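Local coordinates for protein AlyGC (Glaciecola chathamensis, PDB 5GKD) that cleaves alginate as a polysaccharide lyase of family 6, probably by a calcium-assisted beta-elimination, at residues Arg165-Pro173 with Lys419-Lys429; Asn510-Thr521 with Arg544-Leu555. All coordinates share one frame; numbering follows the deposited sequence.

Contact 1 (Arg165-Pro173 with Lys419-Lys429); sequences RIDHNYFGP and KDEVGVSWYPK
His-168 and Val-422 lie across from each other with their CA atoms 4.9 Å apart, and Tyr-170 lies similarly close to Gly-423. Segment 165-173 forms two short strands, 165-167 and 170-171, with a corner at His-168 and Asn-169. Segment 419-429 is irregular and holds a type I turn from Val-424 to Tyr-427. One backbone hydrogen bond joins them: Gly-423 N gives to His-168 O over 3.2 Å, nearly straight at 176°. Glycine fits here, because a CB would jam against the preceding carbonyl and press on Tyr-170 CB.

Gly-172 CA lies over one face of the Tyr-170 ring, toward the rim, and the aliphatic chain of Lys-429 covers the other. The side chains of Tyr-170 and Lys-429 run past each other in opposite directions. Lys-429 CD sits 3.7 Å from the centroid of the Tyr-170 ring, a CH-pi contact over its centre. A bend at the last torsion (chi4 67°) lifts the amine away from the ring, and Lys-429 NZ bonds to Val-422 O at 2.9 Å. Any cation-pi attraction is therefore weak. Val-422 CG1 packs against Tyr-170 CB. At the far end a water gives to Tyr-170 OH at 3.1 Å and accepts from Lys-419 NZ at 2.8 Å. The hydroxyl also bonds Asp-207.

His-168 brings the CD2 edge of its ring toward Glu-421 O. His-168 ND1 bonds in the ring plane to the anti lone pair of Asp-167 OD2, at 2.6 Å, which helps to fix the ring rotation. Asn-169 turns away and bonds Phe-135 and Asn-138 on strand 134-141.

Stacked parallel strands with short corners are the coils of a right-handed parallel beta-helix, as in the pectate lyase-like clan. Here the loop between strands 398-400 and 441-444 packs on the outside of one coil.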
loop_
_atom_site.group_PDB
_atom_site.type_symbol
_atom_site.label_atom_id
_atom_site.label_comp_id
_atom_site.label_asym_id
_atom_site.label_seq_id
_atom_site.Cartn_x
_atom_site.Cartn_y
_atom_site.Cartn_z
ATOM N N ARG A 165 -16.275 23.659 29.122
ATOM C CA ARG A 165 -15.265 23.485 30.156
ATOM C C ARG A 165 -14.559 22.142 29.972
ATOM O O ARG A 165 -15.207 21.087 29.961
ATOM C CB ARG A 165 -15.894 23.586 31.542
ATOM C CG ARG A 165 -14.879 23.434 32.653
ATOM C CD ARG A 165 -15.479 23.558 34.057
ATOM N NE ARG A 165 -14.430 23.354 35.049
ATOM C CZ ARG A 165 -14.632 23.018 36.316
ATOM N NH1 ARG A 165 -15.864 22.842 36.781
ATOM N NH2 ARG A 165 -13.589 22.853 37.110
ATOM N N ILE A 166 -13.236 22.184 29.828
ATOM C CA ILE A 166 -12.414 20.997 29.609
ATOM C C ILE A 166 -11.375 20.955 30.720
ATOM O O ILE A 166 -10.413 21.729 30.705
ATOM C CB ILE A 166 -11.761 21.011 28.221
ATOM C CG1 ILE A 166 -12.846 21.123 27.140
ATOM C CG2 ILE A 166 -10.840 19.795 28.044
ATOM C CD1 ILE A 166 -12.340 21.496 25.761
ATOM N N ASP A 167 -11.570 20.074 31.702
ATOM C CA ASP A 167 -10.804 20.209 32.929
ATOM C C ASP A 167 -10.465 18.854 33.518
ATOM O O ASP A 167 -11.207 17.886 33.357
ATOM C CB ASP A 167 -11.556 21.050 33.972
ATOM C CG ASP A 167 -12.813 20.373 34.481
ATOM O OD1 ASP A 167 -13.849 20.498 33.819
ATOM O OD2 ASP A 167 -12.770 19.716 35.542
ATOM N N HIS A 168 -9.325 18.807 34.211
ATOM C CA HIS A 168 -8.903 17.640 34.983
ATOM C C HIS A 168 -8.805 16.378 34.141
ATOM O O HIS A 168 -9.005 15.278 34.648
ATOM C CB HIS A 168 -9.846 17.397 36.163
ATOM C CG HIS A 168 -9.832 18.490 37.177
ATOM N ND1 HIS A 168 -10.743 19.525 37.168
ATOM C CD2 HIS A 168 -9.004 18.724 38.221
ATOM C CE1 HIS A 168 -10.483 20.339 38.173
ATOM N NE2 HIS A 168 -9.431 19.876 38.822
ATOM N N ASN A 169 -8.508 16.504 32.858
ATOM C CA ASN A 169 -8.349 15.336 32.011
ATOM C C ASN A 169 -6.893 14.896 31.987
ATOM O O ASN A 169 -5.970 15.710 32.131
ATOM C CB ASN A 169 -8.826 15.625 30.595
ATOM C CG ASN A 169 -10.308 15.926 30.545
ATOM O OD1 ASN A 169 -11.125 15.045 30.795
ATOM N ND2 ASN A 169 -10.662 17.169 30.230
ATOM N N TYR A 170 -6.690 13.593 31.848
ATOM C CA TYR A 170 -5.369 13.034 31.593
ATOM C C TYR A 170 -5.254 12.818 30.098
ATOM O O TYR A 170 -5.887 11.916 29.541
ATOM C CB TYR A 170 -5.141 11.734 32.353
ATOM C CG TYR A 170 -3.802 11.057 32.051
ATOM C CD1 TYR A 170 -2.595 11.682 32.354
ATOM C CD2 TYR A 170 -3.759 9.785 31.491
ATOM C CE1 TYR A 170 -1.378 11.063 32.093
ATOM C CE2 TYR A 170 -2.564 9.160 31.227
ATOM C CZ TYR A 170 -1.372 9.803 31.516
ATOM O OH TYR A 170 -0.188 9.169 31.241
ATOM N N PHE A 171 -4.473 13.668 29.447
ATOM C CA PHE A 171 -4.085 13.442 28.063
ATOM C C PHE A 171 -2.764 12.691 28.111
ATOM O O PHE A 171 -1.690 13.291 28.250
ATOM C CB PHE A 171 -3.989 14.753 27.294
ATOM C CG PHE A 171 -5.316 15.467 27.138
ATOM C CD1 PHE A 171 -6.259 15.018 26.235
ATOM C CD2 PHE A 171 -5.611 16.594 27.888
ATOM C CE1 PHE A 171 -7.485 15.673 26.088
ATOM C CE2 PHE A 171 -6.840 17.250 27.737
ATOM C CZ PHE A 171 -7.769 16.784 26.842
ATOM N N GLY A 172 -2.854 11.360 28.021
ATOM C CA GLY A 172 -1.703 10.507 28.095
ATOM C C GLY A 172 -0.897 10.503 26.816
ATOM O O GLY A 172 -1.205 11.186 25.846
ATOM N N PRO A 173 0.161 9.704 26.821
ATOM C CA PRO A 173 1.109 9.686 25.698
ATOM C C PRO A 173 0.454 9.521 24.330
ATOM O O PRO A 173 -0.389 8.651 24.114
ATOM C CB PRO A 173 2.012 8.496 26.036
ATOM C CG PRO A 173 2.041 8.486 27.564
ATOM C CD PRO A 173 0.645 8.932 27.987
ATOM N N LYS A 419 -0.080 14.494 38.205
ATOM C CA LYS A 419 -0.500 13.413 37.324
ATOM C C LYS A 419 -1.568 12.536 37.976
ATOM O O LYS A 419 -2.428 11.991 37.278
ATOM C CB LYS A 419 0.710 12.569 36.914
ATOM C CG LYS A 419 0.420 11.447 35.910
ATOM C CD LYS A 419 1.716 10.795 35.462
ATOM C CE LYS A 419 1.489 9.732 34.423
ATOM N NZ LYS A 419 2.752 8.987 34.115
ATOM N N ASP A 420 -1.539 12.385 39.302
ATOM C CA ASP A 420 -2.517 11.539 39.967
ATOM C C ASP A 420 -3.722 12.311 40.484
ATOM O O ASP A 420 -4.575 11.726 41.148
ATOM C CB ASP A 420 -1.860 10.735 41.100
ATOM C CG ASP A 420 -0.907 11.553 41.937
ATOM O OD1 ASP A 420 -1.273 12.666 42.386
ATOM O OD2 ASP A 420 0.225 11.069 42.158
ATOM N N GLU A 421 -3.840 13.592 40.163
ATOM C CA GLU A 421 -5.042 14.351 40.475
ATOM C C GLU A 421 -5.931 14.531 39.267
ATOM O O GLU A 421 -6.838 15.354 39.283
ATOM C CB GLU A 421 -4.678 15.718 41.025
ATOM C CG GLU A 421 -3.741 15.667 42.201
ATOM C CD GLU A 421 -3.317 17.042 42.608
ATOM O OE1 GLU A 421 -3.973 17.638 43.477
ATOM O OE2 GLU A 421 -2.357 17.548 42.018
ATOM N N VAL A 422 -5.682 13.775 38.220
ATOM C CA VAL A 422 -6.313 13.966 36.936
ATOM C C VAL A 422 -6.711 12.585 36.423
ATOM O O VAL A 422 -6.174 11.569 36.855
ATOM C CB VAL A 422 -5.315 14.726 36.031
ATOM C CG1 VAL A 422 -5.462 14.371 34.697
ATOM C CG2 VAL A 422 -5.462 16.241 36.187
ATOM N N GLY A 423 -7.698 12.536 35.536
ATOM C CA GLY A 423 -8.144 11.245 35.034
ATOM C C GLY A 423 -9.067 10.527 36.010
ATOM O O GLY A 423 -9.857 11.144 36.710
ATOM N N VAL A 424 -8.957 9.197 36.050
ATOM C CA VAL A 424 -9.756 8.359 36.938
ATOM C C VAL A 424 -8.846 7.514 37.829
ATOM O O VAL A 424 -7.767 7.074 37.425
ATOM C CB VAL A 424 -10.736 7.464 36.144
ATOM C CG1 VAL A 424 -11.633 8.314 35.299
ATOM C CG2 VAL A 424 -10.003 6.508 35.257
ATOM N N SER A 425 -9.288 7.296 39.066
ATOM C CA SER A 425 -8.514 6.492 40.004
ATOM C C SER A 425 -8.520 5.009 39.652
ATOM O O SER A 425 -7.658 4.270 40.125
ATOM C CB SER A 425 -9.059 6.686 41.418
ATOM O OG SER A 425 -10.372 6.163 41.522
ATOM N N TRP A 426 -9.461 4.568 38.822
ATOM C CA TRP A 426 -9.721 3.157 38.593
ATOM C C TRP A 426 -9.129 2.648 37.287
ATOM O O TRP A 426 -9.403 1.509 36.893
ATOM C CB TRP A 426 -11.231 2.899 38.651
ATOM C CG TRP A 426 -12.084 3.863 37.840
ATOM C CD1 TRP A 426 -12.770 4.940 38.311
ATOM C CD2 TRP A 426 -12.348 3.804 36.427
ATOM N NE1 TRP A 426 -13.441 5.554 37.278
ATOM C CE2 TRP A 426 -13.188 4.878 36.114
ATOM C CE3 TRP A 426 -11.951 2.938 35.401
ATOM C CZ2 TRP A 426 -13.638 5.119 34.822
ATOM C CZ3 TRP A 426 -12.404 3.176 34.111
ATOM C CH2 TRP A 426 -13.241 4.249 33.835
ATOM N N TYR A 427 -8.322 3.460 36.602
ATOM C CA TYR A 427 -7.664 3.009 35.382
ATOM C C TYR A 427 -6.214 3.480 35.428
ATOM O O TYR A 427 -5.966 4.680 35.604
ATOM C CB TYR A 427 -8.362 3.549 34.140
ATOM C CG TYR A 427 -8.122 2.738 32.891
ATOM C CD1 TYR A 427 -8.933 1.651 32.583
ATOM C CD2 TYR A 427 -7.104 3.064 32.013
ATOM C CE1 TYR A 427 -8.726 0.920 31.442
ATOM C CE2 TYR A 427 -6.892 2.320 30.863
ATOM C CZ TYR A 427 -7.715 1.254 30.586
ATOM O OH TYR A 427 -7.531 0.498 29.451
ATOM N N PRO A 428 -5.246 2.576 35.264
ATOM C CA PRO A 428 -3.842 2.936 35.499
ATOM C C PRO A 428 -3.260 3.803 34.399
ATOM O O PRO A 428 -3.638 3.707 33.233
ATOM C CB PRO A 428 -3.136 1.575 35.551
ATOM C CG PRO A 428 -3.989 0.711 34.659
ATOM C CD PRO A 428 -5.406 1.145 34.961
ATOM N N LYS A 429 -2.324 4.663 34.794
ATOM C CA LYS A 429 -1.495 5.425 33.867
ATOM C C LYS A 429 -0.189 4.664 33.674
ATOM O O LYS A 429 0.544 4.433 34.633
ATOM C CB LYS A 429 -1.243 6.836 34.399
ATOM C CG LYS A 429 -2.529 7.622 34.680
ATOM C CD LYS A 429 -2.249 9.032 35.156
ATOM C CE LYS A 429 -3.542 9.831 35.318
ATOM N NZ LYS A 429 -4.407 9.320 36.408
HETATM O O HOH W 1 1.848 7.098 32.277
#

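Contact 2 (Asn510-Thr521 with Arg544-Leu555)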
loop_
_atom_site.group_PDB
_atom_site.type_symbol
_atom_site.label_atom_id
_atom_site.label_comp_id
_atom_site.label_asym_id
_atom_site.label_seq_id
_atom_site.Cartn_x
_atom_site.Cartn_y
_atom_site.Cartn_z
ATOM N N ASN A 510 9.174 -4.364 17.083
ATOM C CA ASN A 510 10.341 -3.503 17.155
ATOM C C ASN A 510 11.536 -4.442 17.254
ATOM O O ASN A 510 11.466 -5.452 17.952
ATOM C CB ASN A 510 10.288 -2.527 18.355
ATOM C CG ASN A 510 8.999 -1.680 18.395
ATOM O OD1 ASN A 510 8.853 -0.733 17.639
ATOM N ND2 ASN A 510 8.083 -2.012 19.304
ATOM N N LEU A 511 12.620 -4.131 16.545
ATOM C CA LEU A 511 13.675 -5.108 16.321
ATOM C C LEU A 511 15.049 -4.525 16.620
ATOM O O LEU A 511 15.383 -3.444 16.133
ATOM C CB LEU A 511 13.641 -5.617 14.870
ATOM C CG LEU A 511 14.769 -6.577 14.465
ATOM C CD1 LEU A 511 14.722 -7.856 15.301
ATOM C CD2 LEU A 511 14.743 -6.907 12.964
ATOM N N THR A 512 15.840 -5.249 17.407
ATOM C CA THR A 512 17.270 -5.009 17.525
ATOM C C THR A 512 18.015 -6.233 17.021
ATOM O O THR A 512 17.709 -7.359 17.425
ATOM C CB THR A 512 17.680 -4.703 18.962
ATOM O OG1 THR A 512 17.180 -3.416 19.345
ATOM C CG2 THR A 512 19.204 -4.720 19.105
ATOM N N LEU A 513 18.951 -6.017 16.104
ATOM C CA LEU A 513 19.904 -7.026 15.672
ATOM C C LEU A 513 21.269 -6.643 16.223
ATOM O O LEU A 513 21.711 -5.502 16.054
ATOM C CB LEU A 513 19.972 -7.135 14.146
ATOM C CG LEU A 513 18.712 -7.527 13.381
ATOM C CD1 LEU A 513 18.970 -7.504 11.897
ATOM C CD2 LEU A 513 18.239 -8.885 13.795
ATOM N N ASP A 514 21.937 -7.597 16.862
ATOM C CA ASP A 514 23.191 -7.331 17.555
ATOM C C ASP A 514 24.150 -8.481 17.258
ATOM O O ASP A 514 23.915 -9.620 17.677
ATOM C CB ASP A 514 22.936 -7.166 19.053
ATOM C CG ASP A 514 24.181 -6.814 19.831
ATOM O OD1 ASP A 514 25.249 -6.629 19.207
ATOM O OD2 ASP A 514 24.075 -6.694 21.074
ATOM N N GLY A 515 25.205 -8.195 16.500
ATOM C CA GLY A 515 26.243 -9.178 16.263
ATOM C C GLY A 515 25.885 -10.322 15.340
ATOM O O GLY A 515 26.533 -11.357 15.383
ATOM N N VAL A 516 24.891 -10.178 14.504
ATOM C CA VAL A 516 24.487 -11.291 13.679
ATOM C C VAL A 516 25.194 -11.193 12.334
ATOM O O VAL A 516 25.741 -10.159 11.963
ATOM C CB VAL A 516 22.952 -11.361 13.506
ATOM C CG1 VAL A 516 22.254 -11.188 14.841
ATOM C CG2 VAL A 516 22.467 -10.326 12.495
ATOM N N TYR A 517 25.173 -12.292 11.596
ATOM C CA TYR A 517 25.802 -12.365 10.289
ATOM C C TYR A 517 24.785 -12.940 9.316
ATOM O O TYR A 517 24.251 -14.029 9.546
ATOM C CB TYR A 517 27.072 -13.226 10.357
ATOM C CG TYR A 517 27.949 -13.132 9.142
ATOM C CD1 TYR A 517 27.625 -13.819 7.971
ATOM C CD2 TYR A 517 29.111 -12.363 9.154
ATOM C CE1 TYR A 517 28.421 -13.740 6.841
ATOM C CE2 TYR A 517 29.920 -12.273 8.020
ATOM C CZ TYR A 517 29.563 -12.966 6.870
ATOM O OH TYR A 517 30.350 -12.891 5.744
ATOM N N VAL A 518 24.512 -12.215 8.238
ATOM C CA VAL A 518 23.520 -12.636 7.260
ATOM C C VAL A 518 24.203 -12.778 5.919
ATOM O O VAL A 518 24.786 -11.815 5.410
ATOM C CB VAL A 518 22.331 -11.664 7.153
ATOM C CG1 VAL A 518 21.373 -12.147 6.060
ATOM C CG2 VAL A 518 21.589 -11.553 8.465
ATOM N N ASP A 519 24.118 -13.973 5.349
ATOM C CA ASP A 519 24.559 -14.261 3.994
ATOM C C ASP A 519 23.309 -14.614 3.202
ATOM O O ASP A 519 22.709 -15.668 3.423
ATOM C CB ASP A 519 25.584 -15.400 3.997
ATOM C CG ASP A 519 26.005 -15.831 2.607
ATOM O OD1 ASP A 519 25.627 -15.185 1.612
ATOM O OD2 ASP A 519 26.729 -16.846 2.506
ATOM N N ALA A 520 22.914 -13.726 2.290
ATOM C CA ALA A 520 21.707 -13.882 1.488
ATOM C C ALA A 520 21.945 -14.640 0.185
ATOM O O ALA A 520 21.129 -14.534 -0.736
ATOM C CB ALA A 520 21.105 -12.514 1.174
ATOM N N THR A 521 23.042 -15.396 0.093
ATOM C CA THR A 521 23.353 -16.171 -1.109
ATOM C C THR A 521 22.181 -17.037 -1.581
ATOM O O THR A 521 21.955 -17.185 -2.786
ATOM C CB THR A 521 24.586 -17.038 -0.835
ATOM O OG1 THR A 521 25.743 -16.196 -0.749
ATOM C CG2 THR A 521 24.776 -18.112 -1.922
ATOM N N ARG A 544 10.508 0.666 15.822
ATOM C CA ARG A 544 11.908 0.961 16.083
ATOM C C ARG A 544 12.785 -0.136 15.486
ATOM O O ARG A 544 12.462 -1.322 15.581
ATOM C CB ARG A 544 12.177 1.071 17.598
ATOM C CG ARG A 544 11.508 2.245 18.286
ATOM C CD ARG A 544 11.473 2.088 19.795
ATOM N NE ARG A 544 10.408 1.189 20.231
ATOM C CZ ARG A 544 10.477 0.429 21.320
ATOM N NH1 ARG A 544 11.563 0.459 22.080
ATOM N NH2 ARG A 544 9.474 -0.371 21.636
ATOM N N LEU A 545 13.909 0.258 14.889
ATOM C CA LEU A 545 14.861 -0.686 14.313
ATOM C C LEU A 545 16.275 -0.272 14.707
ATOM O O LEU A 545 16.702 0.842 14.391
ATOM C CB LEU A 545 14.705 -0.749 12.785
ATOM C CG LEU A 545 15.733 -1.571 11.999
ATOM C CD1 LEU A 545 15.752 -3.004 12.474
ATOM C CD2 LEU A 545 15.455 -1.497 10.508
ATOM N N ALA A 546 16.992 -1.160 15.398
ATOM C CA ALA A 546 18.381 -0.950 15.804
ATOM C C ALA A 546 19.239 -2.082 15.260
ATOM O O ALA A 546 18.865 -3.254 15.365
ATOM C CB ALA A 546 18.521 -0.880 17.329
ATOM N N ILE A 547 20.381 -1.730 14.676
ATOM C CA ILE A 547 21.286 -2.680 14.039
ATOM C C ILE A 547 22.696 -2.382 14.529
ATOM O O ILE A 547 23.216 -1.286 14.293
ATOM C CB ILE A 547 21.206 -2.593 12.508
ATOM C CG1 ILE A 547 19.808 -2.992 12.041
ATOM C CG2 ILE A 547 22.259 -3.472 11.850
ATOM C CD1 ILE A 547 19.592 -2.793 10.595
ATOM N N LYS A 548 23.310 -3.348 15.215
ATOM C CA LYS A 548 24.597 -3.145 15.880
ATOM C C LYS A 548 25.505 -4.333 15.621
ATOM O O LYS A 548 25.070 -5.478 15.735
ATOM C CB LYS A 548 24.437 -2.979 17.398
ATOM C CG LYS A 548 23.320 -2.074 17.804
ATOM C CD LYS A 548 23.046 -2.106 19.294
ATOM C CE LYS A 548 21.911 -1.129 19.609
ATOM N NZ LYS A 548 21.557 -1.060 21.051
ATOM N N ASN A 549 26.766 -4.062 15.294
ATOM C CA ASN A 549 27.802 -5.100 15.245
ATOM C C ASN A 549 27.476 -6.210 14.254
ATOM O O ASN A 549 27.889 -7.354 14.448
ATOM C CB ASN A 549 28.032 -5.713 16.631
ATOM C CG ASN A 549 28.212 -4.666 17.705
ATOM O OD1 ASN A 549 27.459 -4.622 18.673
ATOM N ND2 ASN A 549 29.211 -3.815 17.539
ATOM N N SER A 550 26.736 -5.914 13.191
ATOM C CA SER A 550 26.244 -6.976 12.337
ATOM C C SER A 550 26.814 -6.849 10.935
ATOM O O SER A 550 27.300 -5.797 10.525
ATOM C CB SER A 550 24.709 -6.981 12.289
ATOM O OG SER A 550 24.180 -7.201 13.579
ATOM N N THR A 551 26.727 -7.942 10.197
ATOM C CA THR A 551 27.281 -8.021 8.859
ATOM C C THR A 551 26.240 -8.611 7.924
ATOM O O THR A 551 25.590 -9.604 8.255
ATOM C CB THR A 551 28.556 -8.889 8.841
ATOM O OG1 THR A 551 29.482 -8.379 9.800
ATOM C CG2 THR A 551 29.196 -8.872 7.463
ATOM N N PHE A 552 26.099 -8.006 6.751
ATOM C CA PHE A 552 25.077 -8.408 5.794
ATOM C C PHE A 552 25.733 -8.456 4.426
ATOM O O PHE A 552 26.248 -7.437 3.958
ATOM C CB PHE A 552 23.888 -7.427 5.811
ATOM C CG PHE A 552 23.301 -7.204 7.190
ATOM C CD1 PHE A 552 23.789 -6.201 8.007
ATOM C CD2 PHE A 552 22.265 -8.000 7.664
ATOM C CE1 PHE A 552 23.267 -5.993 9.255
ATOM C CE2 PHE A 552 21.749 -7.800 8.921
ATOM C CZ PHE A 552 22.251 -6.797 9.721
ATOM N N GLU A 553 25.725 -9.627 3.791
ATOM C CA GLU A 553 26.489 -9.833 2.571
ATOM C C GLU A 553 25.684 -10.574 1.521
ATOM O O GLU A 553 24.810 -11.384 1.835
ATOM C CB GLU A 553 27.760 -10.647 2.817
ATOM C CG GLU A 553 28.858 -9.902 3.513
ATOM C CD GLU A 553 30.124 -10.734 3.610
ATOM O OE1 GLU A 553 30.079 -11.933 3.242
ATOM O OE2 GLU A 553 31.158 -10.186 4.049
ATOM N N ASN A 554 26.034 -10.313 0.264
ATOM C CA ASN A 554 25.596 -11.123 -0.870
ATOM C C ASN A 554 24.090 -11.006 -1.103
ATOM O O ASN A 554 23.402 -11.996 -1.363
ATOM C CB ASN A 554 26.021 -12.581 -0.684
ATOM C CG ASN A 554 27.534 -12.733 -0.611
ATOM O OD1 ASN A 554 28.269 -12.094 -1.363
ATOM N ND2 ASN A 554 28.003 -13.567 0.314
ATOM N N LEU A 555 23.573 -9.781 -0.996
ATOM C CA LEU A 555 22.217 -9.473 -1.434
ATOM C C LEU A 555 22.251 -9.167 -2.932
ATOM O O LEU A 555 21.908 -8.078 -3.396
ATOM C CB LEU A 555 21.640 -8.308 -0.636
ATOM C CG LEU A 555 21.145 -8.558 0.799
ATOM C CD1 LEU A 555 22.278 -8.770 1.777
ATOM C CD2 LEU A 555 20.270 -7.397 1.249
HETATM O O HOH W 2 7.678 1.588 19.048
HETATM O O HOH W 3 18.522 -1.717 20.895
HETATM O O HOH W 4 21.468 -13.100 -3.040
#
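Asp-519 OD1 is gripped by three donors, one from the other segment. Asn-554 ND2 gives to Asp-519 OD1 at 3.2 Å, from above the carboxylate plane. Thr-521 OG1 gives to Asp-519 OD1 at 2.6 Å, on the syn lone pair of that oxygen, and Thr-521 N closes an Asx turn. With an alanine in place of the aspartate the Asn-554 amide would probably lose this acceptor, and the Thr-521 turn would be less firmly held.

The strands run parallel, 510-514 beside 544-548 (1° apart) and 517-519 beside 551-555, with regular backbone bonds. At the corner between them Ser-550 OG accepts from Val-516 N at 3.2 Å and gives to Lys-548 O, which also takes Gly-515 N. Arg-544 lays a guanidinium face over Asn-510 CB, and its NH2 bonds Val-434 O. Asn-510 OD1 takes Arg-544 N on a lone pair at 2.8 Å.

On one face, Val-518 CB meets Phe-552 CD2 at 3.7 Å, and Leu-513 CD1 meets that ring's edge. On the other, Tyr-517 lies against Thr-551 CG2 and makes a weak bond to Glu-553 OE1. The first face is thus apolar and buried, the second mostly polar, though Thr-512 and Ala-546 are buried there.

How the contacts relate
From the N terminus the chain builds the first parallel beta-helix, and strands 165-167 and 170-171 of contact 1 belong to one of its coils. The chain then winds on for 245 residues, past the calcium site at Asn-180, Glu-183, Glu-212 and Glu-214. Contact 1 closes this loop when 419-429 returns to the outside of the early coil. The chain next enters the second stack of parallel strands. There contact 2 closes over 22 residues, which include strand 530-534, between successive coils. The two contacts are in series and neither nest nor cross. The centres of contacts 1 and 2 are 42 Å apart. Contact 1 ties the connecting segment to the first stack, and contact 2 joins coils of the second.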